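Local coordinates for DNA repair and recombination protein RadB (Thermococcus kodakarensis, PDB 2CVH), which probably takes part in DNA repair and homologous recombination as a RecA-like protein that binds DNA and has very weak ATPase activity, at residues Phe200-Glu203 against Gly204-Ala207; Leu135-Leu138 against Leu139-Arg143; Asp183-Lys187 against Pro188-Val192. All coordinates share one frame; numbering follows the deposited sequence.

Contact 1: residues Phe200-Glu203 against Gly204-Ala207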
ATOM      1  N   PHE A 200       4.618 -14.420  -9.887  1.00 23.13           N
ATOM      2  CA  PHE A 200       5.654 -15.049 -10.686  1.00 26.58           C
ATOM      3  C   PHE A 200       7.056 -14.926 -10.098  1.00 25.82           C
ATOM      4  O   PHE A 200       7.924 -15.729 -10.412  1.00 26.55           O
ATOM      5  CB  PHE A 200       5.615 -14.522 -12.131  1.00 31.48           C
ATOM      6  CG  PHE A 200       6.046 -13.079 -12.275  1.00 38.75           C
ATOM      7  CD1 PHE A 200       7.379 -12.759 -12.544  1.00 40.03           C
ATOM      8  CD2 PHE A 200       5.132 -12.038 -12.103  1.00 39.11           C
ATOM      9  CE1 PHE A 200       7.799 -11.425 -12.634  1.00 39.25           C
ATOM     10  CE2 PHE A 200       5.550 -10.699 -12.192  1.00 40.01           C
ATOM     11  CZ  PHE A 200       6.885 -10.396 -12.454  1.00 36.42           C
ATOM     12  N   ARG A 201       7.285 -13.918  -9.263  1.00 21.10           N
ATOM     13  CA  ARG A 201       8.599 -13.720  -8.658  1.00 17.84           C
ATOM     14  C   ARG A 201       8.773 -14.716  -7.531  1.00 18.16           C
ATOM     15  O   ARG A 201       7.799 -15.019  -6.826  1.00 15.68           O
ATOM     16  CB  ARG A 201       8.705 -12.310  -8.060  1.00 19.59           C
ATOM     17  CG  ARG A 201       8.965 -11.178  -9.067  1.00 18.92           C
ATOM     18  CD  ARG A 201      10.321 -11.330  -9.696  1.00 20.38           C
ATOM     19  NE  ARG A 201      11.388 -11.271  -8.704  1.00 21.66           N
ATOM     20  CZ  ARG A 201      12.611 -11.766  -8.878  1.00 20.00           C
ATOM     21  NH1 ARG A 201      12.940 -12.381 -10.009  1.00 15.66           N
ATOM     22  NH2 ARG A 201      13.534 -11.573  -7.940  1.00 25.92           N
ATOM     23  N   PRO A 202      10.002 -15.258  -7.348  1.00 18.25           N
ATOM     24  CA  PRO A 202      10.230 -16.219  -6.258  1.00 15.00           C
ATOM     25  C   PRO A 202       9.820 -15.615  -4.913  1.00 15.84           C
ATOM     26  O   PRO A 202      10.114 -14.460  -4.609  1.00 16.77           O
ATOM     27  CB  PRO A 202      11.734 -16.461  -6.332  1.00 16.42           C
ATOM     28  CG  PRO A 202      12.002 -16.390  -7.788  1.00 13.77           C
ATOM     29  CD  PRO A 202      11.190 -15.172  -8.223  1.00 14.78           C
ATOM     30  N   GLU A 203       9.093 -16.400  -4.133  1.00 15.55           N
ATOM     31  CA  GLU A 203       8.603 -15.981  -2.847  1.00 15.94           C
ATOM     32  C   GLU A 203       9.624 -16.238  -1.753  1.00 16.84           C
ATOM     33  O   GLU A 203      10.496 -17.093  -1.896  1.00 18.08           O
ATOM     34  CB  GLU A 203       7.275 -16.675  -2.570  1.00 14.00           C
ATOM     35  CG  GLU A 203       6.229 -16.335  -3.623  1.00 16.69           C
ATOM     36  CD  GLU A 203       4.875 -16.965  -3.360  1.00 20.35           C
ATOM     37  OE1 GLU A 203       3.927 -16.680  -4.113  1.00 24.80           O
ATOM     38  OE2 GLU A 203       4.738 -17.744  -2.402  1.00 31.27           O
ATOM     39  N   GLY A 204       9.522 -15.470  -0.673  1.00 15.51           N
ATOM     40  CA  GLY A 204      10.450 -15.590   0.426  1.00 12.96           C
ATOM     41  C   GLY A 204      11.671 -14.697   0.251  1.00 15.79           C
ATOM     42  O   GLY A 204      12.443 -14.534   1.202  1.00 17.21           O
ATOM     43  N   LEU A 205      11.894 -14.184  -0.965  1.00 13.53           N
ATOM     44  CA  LEU A 205      13.024 -13.291  -1.224  1.00 16.34           C
ATOM     45  C   LEU A 205      12.869 -11.936  -0.490  1.00 16.95           C
ATOM     46  O   LEU A 205      11.770 -11.574  -0.070  1.00 17.00           O
ATOM     47  CB  LEU A 205      13.266 -13.114  -2.723  1.00 17.36           C
ATOM     48  CG  LEU A 205      14.234 -14.076  -3.423  1.00 18.60           C
ATOM     49  CD1 LEU A 205      13.935 -15.519  -3.039  1.00 20.32           C
ATOM     50  CD2 LEU A 205      14.148 -13.897  -4.935  1.00 13.67           C
ATOM     51  N   MET A 206      13.982 -11.216  -0.330  1.00 16.50           N
ATOM     52  CA  MET A 206      14.028  -9.958   0.421  1.00 17.11           C
ATOM     53  C   MET A 206      14.758  -8.851  -0.301  1.00 13.52           C
ATOM     54  O   MET A 206      15.588  -9.110  -1.156  1.00 11.71           O
ATOM     55  CB  MET A 206      14.819 -10.145   1.716  1.00 17.87           C
ATOM     56  CG  MET A 206      14.445 -11.355   2.507  1.00 24.30           C
ATOM     57  SD  MET A 206      15.747 -11.776   3.661  1.00 22.59           S
ATOM     58  CE  MET A 206      14.692 -12.018   5.020  1.00 18.74           C
ATOM     59  N   ALA A 207      14.542  -7.626   0.183  1.00 15.63           N
ATOM     60  CA  ALA A 207      15.175  -6.424  -0.355  1.00 14.08           C
ATOM     61  C   ALA A 207      15.383  -5.509   0.840  1.00 14.53           C
ATOM     62  O   ALA A 207      14.459  -5.260   1.622  1.00  9.44           O
ATOM     63  CB  ALA A 207      14.266  -5.740  -1.375  1.00  9.05           C
TER
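The backbone bends sharply between P202 and L205, with E203 and G204 at the corner. The CA atoms of P202 and L205 are 6.5 Å apart. P202 O stays 4.1 Å from L205 N, too far for a hydrogen bond to close the bend. G204 has a positive phi of 89°. A CB at this position would collide with E203 O, so the backbone here calls for glycine. The side chain of E203 starts away from G204-A207, and its OE1 accepts a hydrogen bond from the backbone N of H198.

Residues 200-203 lie in the loop between strands 190-197 and 206-212. These strands are antiparallel neighbours in the central sheet of the RecA-like ATPase fold. Backbone hydrogen bonds of G204 and L205 with L195 fasten the returning chain to the preceding strand.

L205 carries most of the side-chain contact. Its CB points toward the preceding residues, and CD2 meets P202 CB at 3.8 Å. The other branch, CD1, also approaches P202 CB, at 4.1 Å. This is a small apolar contact at the surface.

R201 reaches the same leucine from another side. CG lies beside the backbone N (chi1 -78°), and the chain bends again at chi2 and chi3. These bends carry the guanidinium across toward L205. NH2 comes to 3.8 Å from L205 CD2, and the two side chains cross at about a right angle. CD of P202 lies 3.6 Å above one guanidinium face, toward its rim. NE donates a hydrogen bond to O of L12, a residue of helix 7-12 that L205 also touches. This fixes the inner end of the guanidinium while NH2 has its apolar neighbour.

Contact 2: residues Leu135-Leu138 against Leu139-Arg143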
ATOM      1  N   LEU A 135     -12.511  -5.131  -1.184  1.00 29.21           N
ATOM      2  CA  LEU A 135     -11.416  -5.736  -1.918  1.00 29.50           C
ATOM      3  C   LEU A 135     -11.850  -6.029  -3.340  1.00 32.41           C
ATOM      4  O   LEU A 135     -11.135  -5.713  -4.293  1.00 35.52           O
ATOM      5  CB  LEU A 135     -10.909  -6.990  -1.197  1.00 27.50           C
ATOM      6  CG  LEU A 135     -10.157  -6.723   0.121  1.00 31.42           C
ATOM      7  CD1 LEU A 135      -9.769  -8.038   0.783  1.00 33.35           C
ATOM      8  CD2 LEU A 135      -8.899  -5.868  -0.118  1.00 27.75           C
ATOM      9  N   GLN A 136     -13.058  -6.560  -3.497  1.00 37.30           N
ATOM     10  CA  GLN A 136     -13.566  -6.852  -4.829  1.00 36.54           C
ATOM     11  C   GLN A 136     -13.721  -5.581  -5.654  1.00 29.82           C
ATOM     12  O   GLN A 136     -13.388  -5.579  -6.843  1.00 28.97           O
ATOM     13  CB  GLN A 136     -14.883  -7.629  -4.773  1.00 43.28           C
ATOM     14  CG  GLN A 136     -14.674  -9.136  -4.714  1.00 53.16           C
ATOM     15  CD  GLN A 136     -13.627  -9.615  -5.721  1.00 57.84           C
ATOM     16  OE1 GLN A 136     -12.590 -10.164  -5.336  1.00 59.52           O
ATOM     17  NE2 GLN A 136     -13.888  -9.394  -7.013  1.00 58.67           N
ATOM     18  N   VAL A 137     -14.228  -4.510  -5.043  1.00 24.07           N
ATOM     19  CA  VAL A 137     -14.366  -3.249  -5.766  1.00 24.29           C
ATOM     20  C   VAL A 137     -12.973  -2.762  -6.180  1.00 22.91           C
ATOM     21  O   VAL A 137     -12.759  -2.370  -7.329  1.00 24.57           O
ATOM     22  CB  VAL A 137     -15.109  -2.177  -4.929  1.00 28.63           C
ATOM     23  CG1 VAL A 137     -15.177  -0.836  -5.690  1.00 27.26           C
ATOM     24  CG2 VAL A 137     -16.512  -2.662  -4.621  1.00 27.85           C
ATOM     25  N   LEU A 138     -11.998  -2.895  -5.286  1.00 20.44           N
ATOM     26  CA  LEU A 138     -10.632  -2.470  -5.599  1.00 19.20           C
ATOM     27  C   LEU A 138     -10.034  -3.304  -6.734  1.00 18.54           C
ATOM     28  O   LEU A 138      -9.362  -2.757  -7.621  1.00 22.52           O
ATOM     29  CB  LEU A 138      -9.741  -2.522  -4.342  1.00 18.31           C
ATOM     30  CG  LEU A 138     -10.112  -1.457  -3.298  1.00 20.96           C
ATOM     31  CD1 LEU A 138      -9.417  -1.708  -1.964  1.00 17.36           C
ATOM     32  CD2 LEU A 138      -9.803  -0.048  -3.845  1.00 15.89           C
ATOM     33  N   LEU A 139     -10.264  -4.619  -6.722  1.00 17.29           N
ATOM     34  CA  LEU A 139      -9.743  -5.477  -7.799  1.00 21.62           C
ATOM     35  C   LEU A 139     -10.409  -5.075  -9.123  1.00 23.46           C
ATOM     36  O   LEU A 139      -9.756  -4.986 -10.164  1.00 24.84           O
ATOM     37  CB  LEU A 139      -9.981  -6.970  -7.504  1.00 22.11           C
ATOM     38  CG  LEU A 139      -9.423  -7.963  -8.548  1.00 22.93           C
ATOM     39  CD1 LEU A 139      -7.912  -7.843  -8.721  1.00 22.80           C
ATOM     40  CD2 LEU A 139      -9.786  -9.352  -8.134  1.00 25.05           C
ATOM     41  N   TRP A 140     -11.701  -4.778  -9.054  1.00 27.91           N
ATOM     42  CA  TRP A 140     -12.490  -4.326 -10.204  1.00 31.98           C
ATOM     43  C   TRP A 140     -11.853  -3.029 -10.742  1.00 27.55           C
ATOM     44  O   TRP A 140     -11.582  -2.900 -11.945  1.00 23.52           O
ATOM     45  CB  TRP A 140     -13.910  -4.035  -9.710  1.00 42.35           C
ATOM     46  CG  TRP A 140     -15.011  -4.042 -10.722  1.00 52.80           C
ATOM     47  CD1 TRP A 140     -14.921  -4.340 -12.056  1.00 57.02           C
ATOM     48  CD2 TRP A 140     -16.392  -3.748 -10.465  1.00 56.55           C
ATOM     49  NE1 TRP A 140     -16.167  -4.250 -12.644  1.00 59.52           N
ATOM     50  CE2 TRP A 140     -17.087  -3.893 -11.690  1.00 58.29           C
ATOM     51  CE3 TRP A 140     -17.111  -3.377  -9.316  1.00 56.73           C
ATOM     52  CZ2 TRP A 140     -18.469  -3.678 -11.800  1.00 58.47           C
ATOM     53  CZ3 TRP A 140     -18.480  -3.159  -9.425  1.00 59.14           C
ATOM     54  CH2 TRP A 140     -19.147  -3.314 -10.661  1.00 58.50           C
ATOM     55  N   ILE A 141     -11.607  -2.073  -9.848  1.00 23.50           N
ATOM     56  CA  ILE A 141     -10.981  -0.807 -10.255  1.00 26.28           C
ATOM     57  C   ILE A 141      -9.612  -1.076 -10.892  1.00 25.39           C
ATOM     58  O   ILE A 141      -9.312  -0.551 -11.977  1.00 28.37           O
ATOM     59  CB  ILE A 141     -10.812   0.205  -9.054  1.00 23.89           C
ATOM     60  CG1 ILE A 141     -12.181   0.707  -8.584  1.00 20.90           C
ATOM     61  CG2 ILE A 141      -9.927   1.392  -9.452  1.00 17.94           C
ATOM     62  CD1 ILE A 141     -12.149   1.405  -7.234  1.00 22.54           C
ATOM     63  N   ALA A 142      -8.809  -1.926 -10.249  1.00 23.81           N
ATOM     64  CA  ALA A 142      -7.475  -2.244 -10.750  1.00 16.91           C
ATOM     65  C   ALA A 142      -7.534  -2.872 -12.135  1.00 16.75           C
ATOM     66  O   ALA A 142      -6.713  -2.586 -13.010  1.00 14.16           O
ATOM     67  CB  ALA A 142      -6.768  -3.165  -9.776  1.00 18.82           C
ATOM     68  N   ARG A 143      -8.523  -3.715 -12.356  1.00 19.27           N
ATOM     69  CA  ARG A 143      -8.646  -4.377 -13.651  1.00 26.32           C
ATOM     70  C   ARG A 143      -9.199  -3.491 -14.753  1.00 24.90           C
ATOM     71  O   ARG A 143      -8.749  -3.568 -15.901  1.00 27.09           O
ATOM     72  CB  ARG A 143      -9.496  -5.626 -13.516  1.00 28.94           C
ATOM     73  CG  ARG A 143      -8.936  -6.525 -12.499  1.00 34.83           C
ATOM     74  CD  ARG A 143      -8.362  -7.728 -13.122  1.00 36.81           C
ATOM     75  NE  ARG A 143      -9.160  -8.856 -12.679  1.00 39.53           N
ATOM     76  CZ  ARG A 143      -8.650  -9.955 -12.158  1.00 35.80           C
ATOM     77  NH1 ARG A 143      -7.328 -10.065 -12.023  1.00 34.47           N
ATOM     78  NH2 ARG A 143      -9.469 -10.929 -11.773  1.00 34.27           N
TER
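L139 begins residues 139-143 by donating its backbone N to L135 O at 2.8 Å. Its CG is anti to the backbone N (chi1 -178°). The side chain therefore runs beside that of Q136, pointing the same way, and CD2 lies 4.0 Å from Q136 OE1. OE1 also accepts a weak hydrogen bond from R175 NE. The other methyl of L139, CD1, sits 3.9 Å above one face of the R143 guanidinium, toward its rim.

W140 N bonds to Q136 O, with the donor tilted 25° from the carbonyl plane. W140 CB lies close to V137 O, at 3.1 Å, but the indole then leads away from residues 135-138.

I141 N bonds to V137 O. Its side chain provides the apolar part of the contact. CD1 meets V137 CG1 at 4.1 Å, the two side chains crossing at a slant, and has a looser approach to L138 CD2 at 4.4 Å.

A142 N takes L138 O, and its CB rests 3.4 Å from the same oxygen. R143 N continues the i to i+4 pattern onto L139 O.

All of this lies on helix 128-145, the connection between parallel strands 106-112 and 149-153 in a beta-alpha-beta unit. V137, W140 and I141 touch helix 90-101. L138 and A142 pack on V149 of strand 149-153, while L135 and L138 reach L22 of strand 22-26.

Contact 3: residues Asp183-Lys187 against Pro188-Val192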
ATOM      1  N   ASP A 183       9.796  -5.207   7.493  1.00 16.89           N
ATOM      2  CA  ASP A 183      10.256  -5.328   8.870  1.00 17.73           C
ATOM      3  C   ASP A 183      11.339  -4.313   9.137  1.00 14.79           C
ATOM      4  O   ASP A 183      12.085  -3.931   8.215  1.00 12.60           O
ATOM      5  CB  ASP A 183      10.848  -6.719   9.125  1.00 22.36           C
ATOM      6  CG  ASP A 183       9.834  -7.823   8.968  1.00 26.45           C
ATOM      7  OD1 ASP A 183       8.703  -7.709   9.490  1.00 26.68           O
ATOM      8  OD2 ASP A 183      10.187  -8.809   8.304  1.00 33.26           O
ATOM      9  N   LYS A 184      11.485  -3.955  10.413  1.00 16.46           N
ATOM     10  CA  LYS A 184      12.515  -2.999  10.838  1.00 17.78           C
ATOM     11  C   LYS A 184      13.802  -3.685  11.272  1.00 16.67           C
ATOM     12  O   LYS A 184      13.746  -4.643  12.036  1.00 25.38           O
ATOM     13  CB  LYS A 184      12.030  -2.210  12.043  1.00 14.12           C
ATOM     14  CG  LYS A 184      10.816  -1.398  11.825  1.00 13.65           C
ATOM     15  CD  LYS A 184      10.449  -0.703  13.098  1.00 10.75           C
ATOM     16  CE  LYS A 184       9.278   0.217  12.879  1.00 11.44           C
ATOM     17  NZ  LYS A 184       8.769   0.793  14.151  1.00 15.52           N
ATOM     18  N   LEU A 185      14.947  -3.241  10.762  1.00 18.35           N
ATOM     19  CA  LEU A 185      16.229  -3.776  11.221  1.00 18.63           C
ATOM     20  C   LEU A 185      16.623  -2.858  12.397  1.00 22.07           C
ATOM     21  O   LEU A 185      16.209  -1.703  12.432  1.00 22.46           O
ATOM     22  CB  LEU A 185      17.255  -3.802  10.093  1.00 19.70           C
ATOM     23  CG  LEU A 185      16.954  -4.901   9.044  1.00 20.78           C
ATOM     24  CD1 LEU A 185      18.058  -5.029   8.019  1.00 21.89           C
ATOM     25  CD2 LEU A 185      16.799  -6.228   9.713  1.00 23.20           C
ATOM     26  N   PRO A 186      17.392  -3.358  13.392  1.00 27.76           N
ATOM     27  CA  PRO A 186      17.766  -2.515  14.544  1.00 27.18           C
ATOM     28  C   PRO A 186      18.873  -1.463  14.357  1.00 29.43           C
ATOM     29  O   PRO A 186      19.866  -1.456  15.072  1.00 34.24           O
ATOM     30  CB  PRO A 186      18.116  -3.554  15.607  1.00 22.44           C
ATOM     31  CG  PRO A 186      18.852  -4.563  14.801  1.00 23.57           C
ATOM     32  CD  PRO A 186      17.969  -4.712  13.545  1.00 26.95           C
ATOM     33  N   LYS A 187      18.706  -0.612  13.355  1.00 28.69           N
ATOM     34  CA  LYS A 187      19.612   0.481  13.047  1.00 27.28           C
ATOM     35  C   LYS A 187      18.604   1.500  12.566  1.00 24.79           C
ATOM     36  O   LYS A 187      17.644   1.140  11.908  1.00 23.07           O
ATOM     37  CB  LYS A 187      20.589   0.135  11.925  1.00 34.01           C
ATOM     38  CG  LYS A 187      21.617  -0.970  12.245  1.00 41.24           C
ATOM     39  CD  LYS A 187      20.993  -2.377  12.141  1.00 46.47           C
ATOM     40  CE  LYS A 187      22.002  -3.440  11.691  1.00 48.43           C
ATOM     41  NZ  LYS A 187      21.356  -4.772  11.538  1.00 44.50           N
ATOM     42  N   PRO A 188      18.779   2.780  12.917  1.00 22.79           N
ATOM     43  CA  PRO A 188      17.839   3.835  12.505  1.00 15.21           C
ATOM     44  C   PRO A 188      17.557   3.881  10.998  1.00  9.38           C
ATOM     45  O   PRO A 188      18.475   3.905  10.180  1.00 11.67           O
ATOM     46  CB  PRO A 188      18.502   5.104  13.032  1.00 21.22           C
ATOM     47  CG  PRO A 188      19.215   4.600  14.310  1.00 19.19           C
ATOM     48  CD  PRO A 188      19.832   3.302  13.809  1.00 19.00           C
ATOM     49  N   GLY A 189      16.277   3.783  10.643  1.00 13.99           N
ATOM     50  CA  GLY A 189      15.870   3.803   9.238  1.00 15.41           C
ATOM     51  C   GLY A 189      16.064   2.533   8.406  1.00 16.48           C
ATOM     52  O   GLY A 189      15.601   2.469   7.256  1.00 16.53           O
ATOM     53  N   LEU A 190      16.725   1.525   8.980  1.00 15.07           N
ATOM     54  CA  LEU A 190      17.018   0.255   8.295  1.00 16.90           C
ATOM     55  C   LEU A 190      15.790  -0.662   8.245  1.00 15.46           C
ATOM     56  O   LEU A 190      15.142  -0.924   9.268  1.00 13.07           O
ATOM     57  CB  LEU A 190      18.168  -0.483   8.984  1.00 17.63           C
ATOM     58  CG  LEU A 190      19.407  -0.888   8.182  1.00 23.21           C
ATOM     59  CD1 LEU A 190      20.012  -2.078   8.855  1.00 20.28           C
ATOM     60  CD2 LEU A 190      19.112  -1.246   6.739  1.00 19.90           C
ATOM     61  N   ARG A 191      15.517  -1.189   7.059  1.00 14.28           N
ATOM     62  CA  ARG A 191      14.348  -2.033   6.859  1.00 16.86           C
ATOM     63  C   ARG A 191      14.608  -3.148   5.850  1.00 13.01           C
ATOM     64  O   ARG A 191      15.574  -3.108   5.081  1.00  9.56           O
ATOM     65  CB  ARG A 191      13.205  -1.171   6.302  1.00 14.53           C
ATOM     66  CG  ARG A 191      12.810   0.046   7.124  1.00 12.03           C
ATOM     67  CD  ARG A 191      12.101  -0.350   8.388  1.00 13.60           C
ATOM     68  NE  ARG A 191      11.697   0.832   9.147  1.00 18.22           N
ATOM     69  CZ  ARG A 191      12.394   1.379  10.148  1.00 20.31           C
ATOM     70  NH1 ARG A 191      13.559   0.848  10.548  1.00 12.15           N
ATOM     71  NH2 ARG A 191      11.929   2.479  10.735  1.00 16.32           N
ATOM     72  N   VAL A 192      13.708  -4.119   5.827  1.00 14.78           N
ATOM     73  CA  VAL A 192      13.805  -5.200   4.853  1.00 16.53           C
ATOM     74  C   VAL A 192      12.377  -5.567   4.447  1.00 17.10           C
ATOM     75  O   VAL A 192      11.464  -5.551   5.275  1.00 18.01           O
ATOM     76  CB  VAL A 192      14.555  -6.452   5.430  1.00 17.86           C
ATOM     77  CG1 VAL A 192      13.775  -7.039   6.616  1.00 16.45           C
ATOM     78  CG2 VAL A 192      14.828  -7.523   4.303  1.00 11.20           C
TER
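D183 and V192 form a hydrogen-bonded antiparallel pair. D183 N donates to V192 O at 2.8 Å, and V192 N returns a bond to D183 O at 2.9 Å. The D183 carboxylate makes a salt bridge with R181 through OD2.

L190 O is gripped twice, from opposite faces of its carbonyl plane: by L185 N at 2.8 Å and by R191 NH1 at 2.7 Å. L190 N bonds to K187 O at 3.1 Å.

K184 and R191 run side by side. The R191 chain bends at chi2 (-71°), which brings one guanidinium face over K184 CG. R191 NH2 donates to A30 O, and K184 NZ bonds weakly to Y29 O. A leucine in place of R191 would probably leave L190 O with L185 N alone of these two donors and cost A30 O its hydrogen bond.

Across the other face of the hairpin, L190 CD1 packs tightly against L185 CB (3.5 Å) and K187 CD (3.4 Å).

The type II turn K187-L190, with G189 at its positive-phi position, is the tip of the beta hairpin of strands 178-184 and 190-197. K184 and R191 place this hairpin beside the P-loop, the predicted ATP site of this RecA-like fold.

Contact 2 is the buried one of the three; contacts 1 and 3 lie at the surface. Contact 2 is regular helix, with apolar residues packed on the sheet and helix 90-101, and polar and aromatic residues at the surface. It stands apart from contact 3, their centres about 32 Å apart on opposite sides of the chain's centre. Contacts 1 and 3 share the antiparallel part of the sheet. Strand 190-197 links them, and they meet where V192 CG2 packs on A207 O at 3.5 Å. Contacts 2 and 3 both have backbone hydrogen bonds between their segments, helical in one and cross-strand in the other. Contact 1 has none; its polar partners outside the segments include L195, H198 and L12.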